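PDB 2IPQ: hypothetical protein STY4665 from Salmonella typhi, which is of unknown function but, as the C-terminal domain of a TraI-like protein, probably takes part in conjugative DNA transfer. Local coordinates for residues I42-P45 against G46-L50; D86-R89 against F90-C94; S13-R16 against D17-E21. All coordinates share one frame; numbering follows the deposited sequence.

Contact 1. Residues I42-P45 against G46-L50; sequences ISVP and GVFFL
V47 turns CG1 into the position between its own backbone N and carbonyl carbon (chi1 66°), which brings that methyl back over the preceding turn, 3.2 Å from the carbonyl O of S43. The same CG1 sits 4.3 Å from CG1 of I42 and over the centre of one face of the F48 ring, so one branch touches both the I42 side chain and the F48 ring. F48 and F49 both set CG anti to the carbonyl carbon, and their rings lean back over the residues that precede the helix. CE2 of F48 lies 3.9 Å from V44 CG1, the two side chains running alongside each other. CE2 of F49 meets the proline ring of P45 at CG, 3.4 Å away, where the two side chains cross obliquely. This is a tight strand-to-helix turn: the chain leaves the strand around S43 and, by way of a cis peptide bond before P45, enters helix 46-54. Two carbonyls before the helix accept the amides of V47, F48 and F49: S43 O accepts V47 N at 2.9 Å, and P45 O takes a nearly straight bond from F49 N (169° at the hydrogen) and a weak one from F48 N. A water links G46 N, from which it accepts at 2.9 Å, to S43 OG. Beyond the turn, F48 meets the F11 ring and touches Y111 and V72.

Contact 2. Residues D86-R89 against F90-C94; sequences DSRR and FWQCC
R88 and W91 meet through the length of the arginine chain, which is laid over one face of the indole. Its CG stands 4.0 Å from the centroid of the six-membered ring, only 8° off the ring normal, a CH-pi contact. Further out, CZ lies 4.7 Å from the centroid of the five-membered ring in a cation-pi arrangement, with guanidinium and indole planes 24° apart. The aliphatic part and the charged end thus share the two rings of one indole. The guanidinium is steered by a hydrogen bond from NE of R88 to the carbonyl O of F90, 3.0 Å long and close to straight at the hydrogen; the acceptor lies at the edge of the guanidinium, in its plane. The chain reaches this place with CG anti to the backbone N (chi1 151°) and a bend at chi3.

R89 heads elsewhere and lies beside F90, the two side chains pointing the same way. CE2 of the F90 ring comes over one face of the R89 guanidinium, 3.3 Å from its CZ, with the planes well inclined to each other. The strongest polar partner of R89 is E77 of helix 68-77, whose OE2 forms a salt bridge with NE, and this probably orients the guanidinium. F90 also touches E77 and Q73 of that helix and meets the ring of Y111.

The indole of W91 is buried against L112 and V133, and a backbone bond to G110 separately places the residue in the sheet. The whole is the entry of a loop into strand 91-96 of the antiparallel sheet, where consecutive residues send one arginine to the indole and the next toward a helix.

Contact 3. Residues S13-R16 against D17-E21; sequences SWLR and DGLRE
R16 lies alongside D17 and curls its guanidinium round to the carboxylate of the next residue, with the two planes 36° apart. The pair forms a salt bridge, although the modelled separation of 2.2 Å between R16 NH2 and D17 OD1 is too short to be taken literally. Bends at chi2 (-117°) and chi3 fold the arginine round to reach it. R20 also runs alongside R16: its NH2 approaches R16 CD at 3.2 Å and the two guanidinium planes stand nearly perpendicular. R16 NE and R20 NH2, like charges, come within 3.7 Å; the D17 carboxylate may offset part of this.

Two turns of alpha-helix carry all of this. Backbone bonds link D17 N to S13 O, G18 N to W14 O, L19 N to L15 O and R20 N to R16 O, the last at 3.0 Å. L15 and L19, a turn apart, meet through CD2 and CD1 at 3.8 Å. Both leucines pack on I118 of helix 115-118, and L19 also touches Y119. W14 faces helix 46-54, where it meets F51 edge-to-face, so the last two turns of helix 4-20 are held between helices 46-54 and 115-118.

The three contacts follow the chain in the order 3, 1, 2, and each is local to its own stretch. Contacts 1 and 3 touch, their centres about 14 Å apart: W14 CH2 lies 3.8 Å from V47 O, and W14 CZ2 lies 4.0 Å from L50 CG, so W14 of helix 4-20 packs against the first turns of helix 46-54. Contacts 1 and 2 have centres about 15 Å apart and do not touch, but both reach the same antiparallel sheet, and Y111 meets F48 of one and F90 of the other. Contacts 2 and 3 lie on opposite sides of the chain's centre, about 22 Å apart between centres.

Contact 1. Residues I42-P45 against G46-L50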
ATOM      1  N   ILE A  42       1.875   1.224  -0.522  1.00 53.78           N
ATOM      2  CA  ILE A  42       1.054   0.997   0.657  1.00 52.92           C
ATOM      3  C   ILE A  42       1.870   1.313   1.913  1.00 52.59           C
ATOM      4  O   ILE A  42       2.959   0.744   2.183  1.00 49.60           O
ATOM      5  CB  ILE A  42       0.451  -0.433   0.675  1.00 52.70           C
ATOM      6  CG1 ILE A  42       1.553  -1.447   0.929  1.00 49.41           C
ATOM      7  CG2 ILE A  42      -0.257  -0.775  -0.685  1.00 53.65           C
ATOM      8  CD1 ILE A  42       1.102  -2.932   0.845  1.00 56.70           C
ATOM      9  N   SER A  43       1.351   2.221   2.705  1.00 48.96           N
ATOM     10  CA  SER A  43       2.153   2.673   3.801  1.00 53.42           C
ATOM     11  C   SER A  43       2.014   1.728   4.984  1.00 51.22           C
ATOM     12  O   SER A  43       0.963   1.137   5.191  1.00 54.27           O
ATOM     13  CB  SER A  43       1.853   4.127   4.151  1.00 53.07           C
ATOM     14  OG  SER A  43       0.691   4.166   4.901  1.00 61.63           O
ATOM     15  N   VAL A  44       3.092   1.571   5.732  1.00 48.91           N
ATOM     16  CA  VAL A  44       3.116   0.722   6.927  1.00 49.33           C
ATOM     17  C   VAL A  44       3.546   1.548   8.134  1.00 48.51           C
ATOM     18  O   VAL A  44       4.431   2.398   8.033  1.00 47.75           O
ATOM     19  CB  VAL A  44       4.038  -0.544   6.812  1.00 47.25           C
ATOM     20  CG1 VAL A  44       4.103  -1.100   5.384  1.00 48.18           C
ATOM     21  CG2 VAL A  44       5.371  -0.259   7.296  1.00 50.81           C
ATOM     22  N   PRO A  45       2.915   1.305   9.289  1.00 48.09           N
ATOM     23  CA  PRO A  45       1.948   0.248   9.567  1.00 46.50           C
ATOM     24  C   PRO A  45       0.495   0.523   9.111  1.00 45.80           C
ATOM     25  O   PRO A  45      -0.341  -0.346   9.250  1.00 44.77           O
ATOM     26  CB  PRO A  45       2.004   0.161  11.089  1.00 45.60           C
ATOM     27  CG  PRO A  45       2.156   1.610  11.480  1.00 46.35           C
ATOM     28  CD  PRO A  45       3.158   2.144  10.478  1.00 48.54           C
ATOM     29  N   GLY A  46       0.194   1.709   8.578  1.00 49.34           N
ATOM     30  CA  GLY A  46      -1.188   2.105   8.268  1.00 45.94           C
ATOM     31  C   GLY A  46      -2.025   1.054   7.528  1.00 47.83           C
ATOM     32  O   GLY A  46      -3.171   0.813   7.884  1.00 48.65           O
ATOM     33  N   VAL A  47      -1.481   0.414   6.499  1.00 47.40           N
ATOM     34  CA  VAL A  47      -2.301  -0.497   5.699  1.00 47.85           C
ATOM     35  C   VAL A  47      -2.663  -1.778   6.475  1.00 48.59           C
ATOM     36  O   VAL A  47      -3.701  -2.383   6.256  1.00 48.30           O
ATOM     37  CB  VAL A  47      -1.609  -0.902   4.394  1.00 50.63           C
ATOM     38  CG1 VAL A  47      -0.371  -1.737   4.710  1.00 50.83           C
ATOM     39  CG2 VAL A  47      -2.567  -1.774   3.550  1.00 47.76           C
ATOM     40  N   PHE A  48      -1.802  -2.189   7.398  1.00 48.76           N
ATOM     41  CA  PHE A  48      -2.067  -3.363   8.215  1.00 46.89           C
ATOM     42  C   PHE A  48      -3.062  -3.050   9.324  1.00 48.10           C
ATOM     43  O   PHE A  48      -3.923  -3.858   9.642  1.00 49.47           O
ATOM     44  CB  PHE A  48      -0.769  -3.895   8.788  1.00 45.65           C
ATOM     45  CG  PHE A  48       0.176  -4.424   7.738  1.00 48.87           C
ATOM     46  CD1 PHE A  48      -0.213  -5.460   6.897  1.00 43.81           C
ATOM     47  CD2 PHE A  48       1.449  -3.890   7.605  1.00 45.82           C
ATOM     48  CE1 PHE A  48       0.652  -5.956   5.924  1.00 54.53           C
ATOM     49  CE2 PHE A  48       2.322  -4.362   6.645  1.00 53.42           C
ATOM     50  CZ  PHE A  48       1.933  -5.402   5.792  1.00 52.42           C
ATOM     51  N   PHE A  49      -2.946  -1.869   9.913  1.00 48.99           N
ATOM     52  CA  PHE A  49      -3.926  -1.419  10.897  1.00 48.62           C
ATOM     53  C   PHE A  49      -5.319  -1.312  10.277  1.00 48.89           C
ATOM     54  O   PHE A  49      -6.317  -1.618  10.924  1.00 46.23           O
ATOM     55  CB  PHE A  49      -3.517  -0.061  11.461  1.00 49.55           C
ATOM     56  CG  PHE A  49      -2.410  -0.130  12.457  1.00 49.50           C
ATOM     57  CD1 PHE A  49      -2.244  -1.252  13.249  1.00 52.55           C
ATOM     58  CD2 PHE A  49      -1.537   0.935  12.613  1.00 58.16           C
ATOM     59  CE1 PHE A  49      -1.220  -1.324  14.180  1.00 54.63           C
ATOM     60  CE2 PHE A  49      -0.501   0.875  13.554  1.00 56.79           C
ATOM     61  CZ  PHE A  49      -0.348  -0.262  14.331  1.00 55.48           C
ATOM     62  N   LEU A  50      -5.377  -0.865   9.022  1.00 47.99           N
ATOM     63  CA  LEU A  50      -6.644  -0.778   8.309  1.00 49.48           C
ATOM     64  C   LEU A  50      -7.263  -2.159   8.023  1.00 48.25           C
ATOM     65  O   LEU A  50      -8.457  -2.324   8.176  1.00 51.07           O
ATOM     66  CB  LEU A  50      -6.464   0.028   7.018  1.00 46.98           C
ATOM     67  CG  LEU A  50      -7.716   0.283   6.176  1.00 54.15           C
ATOM     68  CD1 LEU A  50      -8.863   1.035   6.940  1.00 49.59           C
ATOM     69  CD2 LEU A  50      -7.370   0.976   4.828  1.00 54.00           C
TER
HETATM   70  O   HOH W   1       1.493   4.254   7.947  1.00 43.44           O

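Contact 2. Residues D86-R89 against F90-C94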
ATOM      1  N   ASP A  86      17.059  -4.717  -5.609  1.00 52.92           N
ATOM      2  CA  ASP A  86      18.432  -4.887  -5.116  1.00 55.13           C
ATOM      3  C   ASP A  86      18.473  -4.849  -3.571  1.00 55.40           C
ATOM      4  O   ASP A  86      19.228  -4.061  -2.965  1.00 55.73           O
ATOM      5  CB  ASP A  86      19.305  -3.782  -5.706  1.00 55.55           C
ATOM      6  CG  ASP A  86      20.767  -4.109  -5.677  1.00 59.97           C
ATOM      7  OD1 ASP A  86      21.141  -5.300  -5.409  1.00 61.32           O
ATOM      8  OD2 ASP A  86      21.554  -3.144  -5.930  1.00 66.66           O
ATOM      9  N   SER A  87      17.643  -5.701  -2.958  1.00 55.04           N
ATOM     10  CA  SER A  87      17.530  -5.861  -1.499  1.00 55.89           C
ATOM     11  C   SER A  87      16.669  -4.837  -0.734  1.00 55.47           C
ATOM     12  O   SER A  87      16.368  -5.018   0.442  1.00 56.92           O
ATOM     13  CB  SER A  87      18.894  -6.114  -0.836  1.00 57.01           C
ATOM     14  OG  SER A  87      19.433  -4.926  -0.297  1.00 61.31           O
ATOM     15  N   ARG A  88      16.253  -3.771  -1.394  1.00 53.70           N
ATOM     16  CA  ARG A  88      15.439  -2.773  -0.712  1.00 53.33           C
ATOM     17  C   ARG A  88      13.953  -3.075  -0.844  1.00 50.97           C
ATOM     18  O   ARG A  88      13.450  -3.216  -1.956  1.00 50.54           O
ATOM     19  CB  ARG A  88      15.751  -1.381  -1.255  1.00 53.81           C
ATOM     20  CG  ARG A  88      14.605  -0.397  -1.187  1.00 56.15           C
ATOM     21  CD  ARG A  88      15.062   0.921  -1.758  1.00 61.71           C
ATOM     22  NE  ARG A  88      14.716   1.989  -0.844  1.00 74.02           N
ATOM     23  CZ  ARG A  88      15.429   3.092  -0.681  1.00 79.94           C
ATOM     24  NH1 ARG A  88      16.543   3.268  -1.384  1.00 78.51           N
ATOM     25  NH2 ARG A  88      15.023   4.015   0.186  1.00 84.58           N
ATOM     26  N   ARG A  89      13.258  -3.170   0.290  1.00 48.17           N
ATOM     27  CA  ARG A  89      11.832  -3.549   0.283  1.00 48.97           C
ATOM     28  C   ARG A  89      10.940  -2.419   0.722  1.00 44.45           C
ATOM     29  O   ARG A  89       9.732  -2.460   0.479  1.00 44.49           O
ATOM     30  CB  ARG A  89      11.568  -4.803   1.134  1.00 48.58           C
ATOM     31  CG  ARG A  89      12.004  -4.681   2.575  1.00 55.32           C
ATOM     32  CD  ARG A  89      12.064  -6.036   3.257  1.00 67.17           C
ATOM     33  NE  ARG A  89      11.413  -6.030   4.567  1.00 75.62           N
ATOM     34  CZ  ARG A  89      12.070  -5.979   5.723  1.00 80.93           C
ATOM     35  NH1 ARG A  89      13.399  -5.923   5.735  1.00 78.77           N
ATOM     36  NH2 ARG A  89      11.400  -5.980   6.869  1.00 82.68           N
ATOM     37  N   PHE A  90      11.544  -1.405   1.354  1.00 44.45           N
ATOM     38  CA  PHE A  90      10.826  -0.213   1.831  1.00 45.68           C
ATOM     39  C   PHE A  90      11.249   1.055   1.107  1.00 45.81           C
ATOM     40  O   PHE A  90      12.430   1.325   0.969  1.00 47.65           O
ATOM     41  CB  PHE A  90      11.023  -0.026   3.349  1.00 44.40           C
ATOM     42  CG  PHE A  90      10.412  -1.112   4.171  1.00 46.69           C
ATOM     43  CD1 PHE A  90       9.042  -1.255   4.231  1.00 47.59           C
ATOM     44  CD2 PHE A  90      11.210  -2.016   4.880  1.00 48.97           C
ATOM     45  CE1 PHE A  90       8.459  -2.276   4.983  1.00 49.62           C
ATOM     46  CE2 PHE A  90      10.632  -3.040   5.637  1.00 49.57           C
ATOM     47  CZ  PHE A  90       9.244  -3.163   5.686  1.00 47.39           C
ATOM     48  N   TRP A  91      10.280   1.855   0.668  1.00 45.62           N
ATOM     49  CA  TRP A  91      10.570   3.184   0.162  1.00 45.58           C
ATOM     50  C   TRP A  91      10.001   4.269   1.094  1.00 49.35           C
ATOM     51  O   TRP A  91       8.926   4.101   1.715  1.00 48.01           O
ATOM     52  CB  TRP A  91       9.985   3.351  -1.250  1.00 46.70           C
ATOM     53  CG  TRP A  91      10.832   2.767  -2.350  1.00 40.28           C
ATOM     54  CD1 TRP A  91      11.659   3.453  -3.204  1.00 40.40           C
ATOM     55  CD2 TRP A  91      10.933   1.378  -2.721  1.00 44.56           C
ATOM     56  NE1 TRP A  91      12.277   2.574  -4.071  1.00 46.32           N
ATOM     57  CE2 TRP A  91      11.850   1.297  -3.799  1.00 45.34           C
ATOM     58  CE3 TRP A  91      10.346   0.197  -2.242  1.00 42.97           C
ATOM     59  CZ2 TRP A  91      12.191   0.080  -4.408  1.00 46.65           C
ATOM     60  CZ3 TRP A  91      10.692  -1.009  -2.842  1.00 46.20           C
ATOM     61  CH2 TRP A  91      11.601  -1.057  -3.919  1.00 44.24           C
ATOM     62  N   GLN A  92      10.718   5.384   1.203  0.70 48.51           N
ATOM     63  CA  GLN A  92      10.157   6.557   1.850  0.70 48.94           C
ATOM     64  C   GLN A  92       9.427   7.450   0.889  0.70 47.41           C
ATOM     65  O   GLN A  92       9.789   7.559  -0.287  0.70 47.31           O
ATOM     66  CB  GLN A  92      11.241   7.374   2.521  0.70 49.74           C
ATOM     67  CG  GLN A  92      11.753   6.732   3.764  0.70 56.93           C
ATOM     68  CD  GLN A  92      13.213   6.982   3.921  0.70 61.22           C
ATOM     69  OE1 GLN A  92      13.633   8.122   4.166  0.70 60.56           O
ATOM     70  NE2 GLN A  92      14.014   5.924   3.766  0.70 56.15           N
ATOM     71  N   CYS A  93       8.400   8.105   1.407  1.00 46.48           N
ATOM     72  CA  CYS A  93       7.586   9.001   0.608  1.00 47.58           C
ATOM     73  C   CYS A  93       7.262  10.179   1.487  1.00 47.97           C
ATOM     74  O   CYS A  93       7.247  10.049   2.718  1.00 48.07           O
ATOM     75  CB  CYS A  93       6.284   8.312   0.221  1.00 48.67           C
ATOM     76  SG  CYS A  93       6.548   6.863  -0.846  1.00 62.81           S
ATOM     77  N   CYS A  94       7.019  11.317   0.856  1.00 46.80           N
ATOM     78  CA  CYS A  94       6.470  12.466   1.529  1.00 48.84           C
ATOM     79  C   CYS A  94       5.000  12.512   1.163  1.00 47.67           C
ATOM     80  O   CYS A  94       4.652  12.518  -0.016  1.00 45.02           O
ATOM     81  CB  CYS A  94       7.127  13.765   1.020  1.00 49.58           C
ATOM     82  SG  CYS A  94       8.882  13.848   1.341  1.00 54.15           S
TER

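Contact 3. Residues S13-R16 against D17-E21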
ATOM      1  N   SER A  13      -5.813 -10.905  -0.437  1.00 44.28           N
ATOM      2  CA  SER A  13      -7.156 -10.955  -0.982  1.00 46.36           C
ATOM      3  C   SER A  13      -7.980  -9.710  -0.625  1.00 46.09           C
ATOM      4  O   SER A  13      -8.685  -9.150  -1.467  1.00 45.94           O
ATOM      5  CB  SER A  13      -7.864 -12.222  -0.478  1.00 43.84           C
ATOM      6  OG  SER A  13      -9.227 -12.182  -0.835  1.00 60.02           O
ATOM      7  N   TRP A  14      -7.889  -9.272   0.632  1.00 47.75           N
ATOM      8  CA  TRP A  14      -8.575  -8.058   1.089  1.00 48.10           C
ATOM      9  C   TRP A  14      -8.057  -6.793   0.389  1.00 48.66           C
ATOM     10  O   TRP A  14      -8.835  -5.937  -0.048  1.00 50.20           O
ATOM     11  CB  TRP A  14      -8.447  -7.932   2.617  1.00 48.57           C
ATOM     12  CG  TRP A  14      -8.781  -6.545   3.186  1.00 46.49           C
ATOM     13  CD1 TRP A  14     -10.003  -6.096   3.610  1.00 49.85           C
ATOM     14  CD2 TRP A  14      -7.864  -5.462   3.380  1.00 50.03           C
ATOM     15  NE1 TRP A  14      -9.904  -4.790   4.051  1.00 52.83           N
ATOM     16  CE2 TRP A  14      -8.598  -4.381   3.923  1.00 53.99           C
ATOM     17  CE3 TRP A  14      -6.485  -5.300   3.150  1.00 50.43           C
ATOM     18  CZ2 TRP A  14      -8.001  -3.153   4.243  1.00 50.92           C
ATOM     19  CZ3 TRP A  14      -5.898  -4.081   3.461  1.00 52.19           C
ATOM     20  CH2 TRP A  14      -6.661  -3.021   4.008  1.00 50.05           C
ATOM     21  N   LEU A  15      -6.741  -6.663   0.302  1.00 49.67           N
ATOM     22  CA  LEU A  15      -6.105  -5.472  -0.297  1.00 50.34           C
ATOM     23  C   LEU A  15      -6.410  -5.421  -1.792  1.00 49.72           C
ATOM     24  O   LEU A  15      -6.815  -4.389  -2.349  1.00 51.50           O
ATOM     25  CB  LEU A  15      -4.572  -5.568  -0.145  1.00 53.88           C
ATOM     26  CG  LEU A  15      -3.636  -4.365  -0.379  1.00 53.62           C
ATOM     27  CD1 LEU A  15      -2.903  -4.473  -1.665  1.00 60.13           C
ATOM     28  CD2 LEU A  15      -4.295  -2.981  -0.206  1.00 55.23           C
ATOM     29  N   ARG A  16      -6.191  -6.539  -2.447  1.00 48.42           N
ATOM     30  CA  ARG A  16      -6.286  -6.597  -3.893  1.00 51.52           C
ATOM     31  C   ARG A  16      -7.737  -6.427  -4.374  1.00 51.06           C
ATOM     32  O   ARG A  16      -8.023  -5.606  -5.258  1.00 49.30           O
ATOM     33  CB  ARG A  16      -5.692  -7.903  -4.382  1.00 47.21           C
ATOM     34  CG  ARG A  16      -5.398  -7.944  -5.835  1.00 54.98           C
ATOM     35  CD  ARG A  16      -6.228  -9.007  -6.479  1.00 64.39           C
ATOM     36  NE  ARG A  16      -5.791 -10.373  -6.191  1.00 68.01           N
ATOM     37  CZ  ARG A  16      -6.573 -11.316  -5.658  1.00 70.12           C
ATOM     38  NH1 ARG A  16      -6.106 -12.551  -5.430  1.00 63.90           N
ATOM     39  NH2 ARG A  16      -7.824 -11.028  -5.346  1.00 64.41           N
ATOM     40  N   ASP A  17      -8.650  -7.194  -3.788  1.00 49.97           N
ATOM     41  CA  ASP A  17     -10.046  -7.090  -4.170  1.00 51.15           C
ATOM     42  C   ASP A  17     -10.671  -5.791  -3.662  1.00 50.80           C
ATOM     43  O   ASP A  17     -11.628  -5.295  -4.230  1.00 51.03           O
ATOM     44  CB  ASP A  17     -10.831  -8.332  -3.715  1.00 51.18           C
ATOM     45  CG  ASP A  17     -10.337  -9.639  -4.393  1.00 53.26           C
ATOM     46  OD1 ASP A  17      -9.480  -9.573  -5.302  1.00 55.99           O
ATOM     47  OD2 ASP A  17     -10.807 -10.744  -4.030  1.00 60.19           O
ATOM     48  N   GLY A  18     -10.120  -5.231  -2.592  1.00 49.84           N
ATOM     49  CA  GLY A  18     -10.595  -3.945  -2.106  1.00 50.15           C
ATOM     50  C   GLY A  18     -10.224  -2.769  -2.999  1.00 50.86           C
ATOM     51  O   GLY A  18     -11.025  -1.856  -3.187  1.00 50.30           O
ATOM     52  N   LEU A  19      -9.006  -2.790  -3.545  1.00 50.06           N
ATOM     53  CA  LEU A  19      -8.564  -1.762  -4.478  1.00 51.12           C
ATOM     54  C   LEU A  19      -9.257  -1.899  -5.814  1.00 51.41           C
ATOM     55  O   LEU A  19      -9.668  -0.903  -6.400  1.00 53.02           O
ATOM     56  CB  LEU A  19      -7.051  -1.852  -4.688  1.00 51.12           C
ATOM     57  CG  LEU A  19      -6.257  -1.379  -3.474  1.00 52.97           C
ATOM     58  CD1 LEU A  19      -4.767  -1.555  -3.693  1.00 44.41           C
ATOM     59  CD2 LEU A  19      -6.623   0.079  -3.226  1.00 50.22           C
ATOM     60  N   ARG A  20      -9.380  -3.140  -6.289  1.00 50.96           N
ATOM     61  CA  ARG A  20     -10.180  -3.478  -7.483  1.00 51.06           C
ATOM     62  C   ARG A  20     -11.668  -3.088  -7.459  1.00 50.27           C
ATOM     63  O   ARG A  20     -12.247  -2.788  -8.509  1.00 50.89           O
ATOM     64  CB  ARG A  20     -10.096  -4.969  -7.775  0.50 49.43           C
ATOM     65  CG  ARG A  20      -8.808  -5.377  -8.374  1.00 50.01           C
ATOM     66  CD  ARG A  20      -8.956  -6.657  -9.169  1.00 52.46           C
ATOM     67  NE  ARG A  20      -7.761  -7.475  -9.012  1.00 62.13           N
ATOM     68  CZ  ARG A  20      -7.409  -8.448  -9.845  1.00 67.42           C
ATOM     69  NH1 ARG A  20      -8.177  -8.705 -10.893  1.00 68.06           N
ATOM     70  NH2 ARG A  20      -6.296  -9.157  -9.635  1.00 63.39           N
ATOM     71  N   GLU A  21     -12.294  -3.118  -6.289  1.00 49.80           N
ATOM     72  CA  GLU A  21     -13.701  -2.745  -6.194  1.00 50.12           C
ATOM     73  C   GLU A  21     -13.871  -1.317  -5.725  1.00 51.83           C
ATOM     74  O   GLU A  21     -14.990  -0.870  -5.468  1.00 52.06           O
ATOM     75  CB  GLU A  21     -14.457  -3.690  -5.276  1.00 51.47           C
ATOM     76  CG  GLU A  21     -14.412  -5.166  -5.713  1.00 53.82           C
ATOM     77  CD  GLU A  21     -15.042  -5.405  -7.090  1.00 57.49           C
ATOM     78  OE1 GLU A  21     -16.217  -5.019  -7.299  1.00 50.89           O
ATOM     79  OE2 GLU A  21     -14.347  -5.987  -7.960  1.00 58.80           O
TER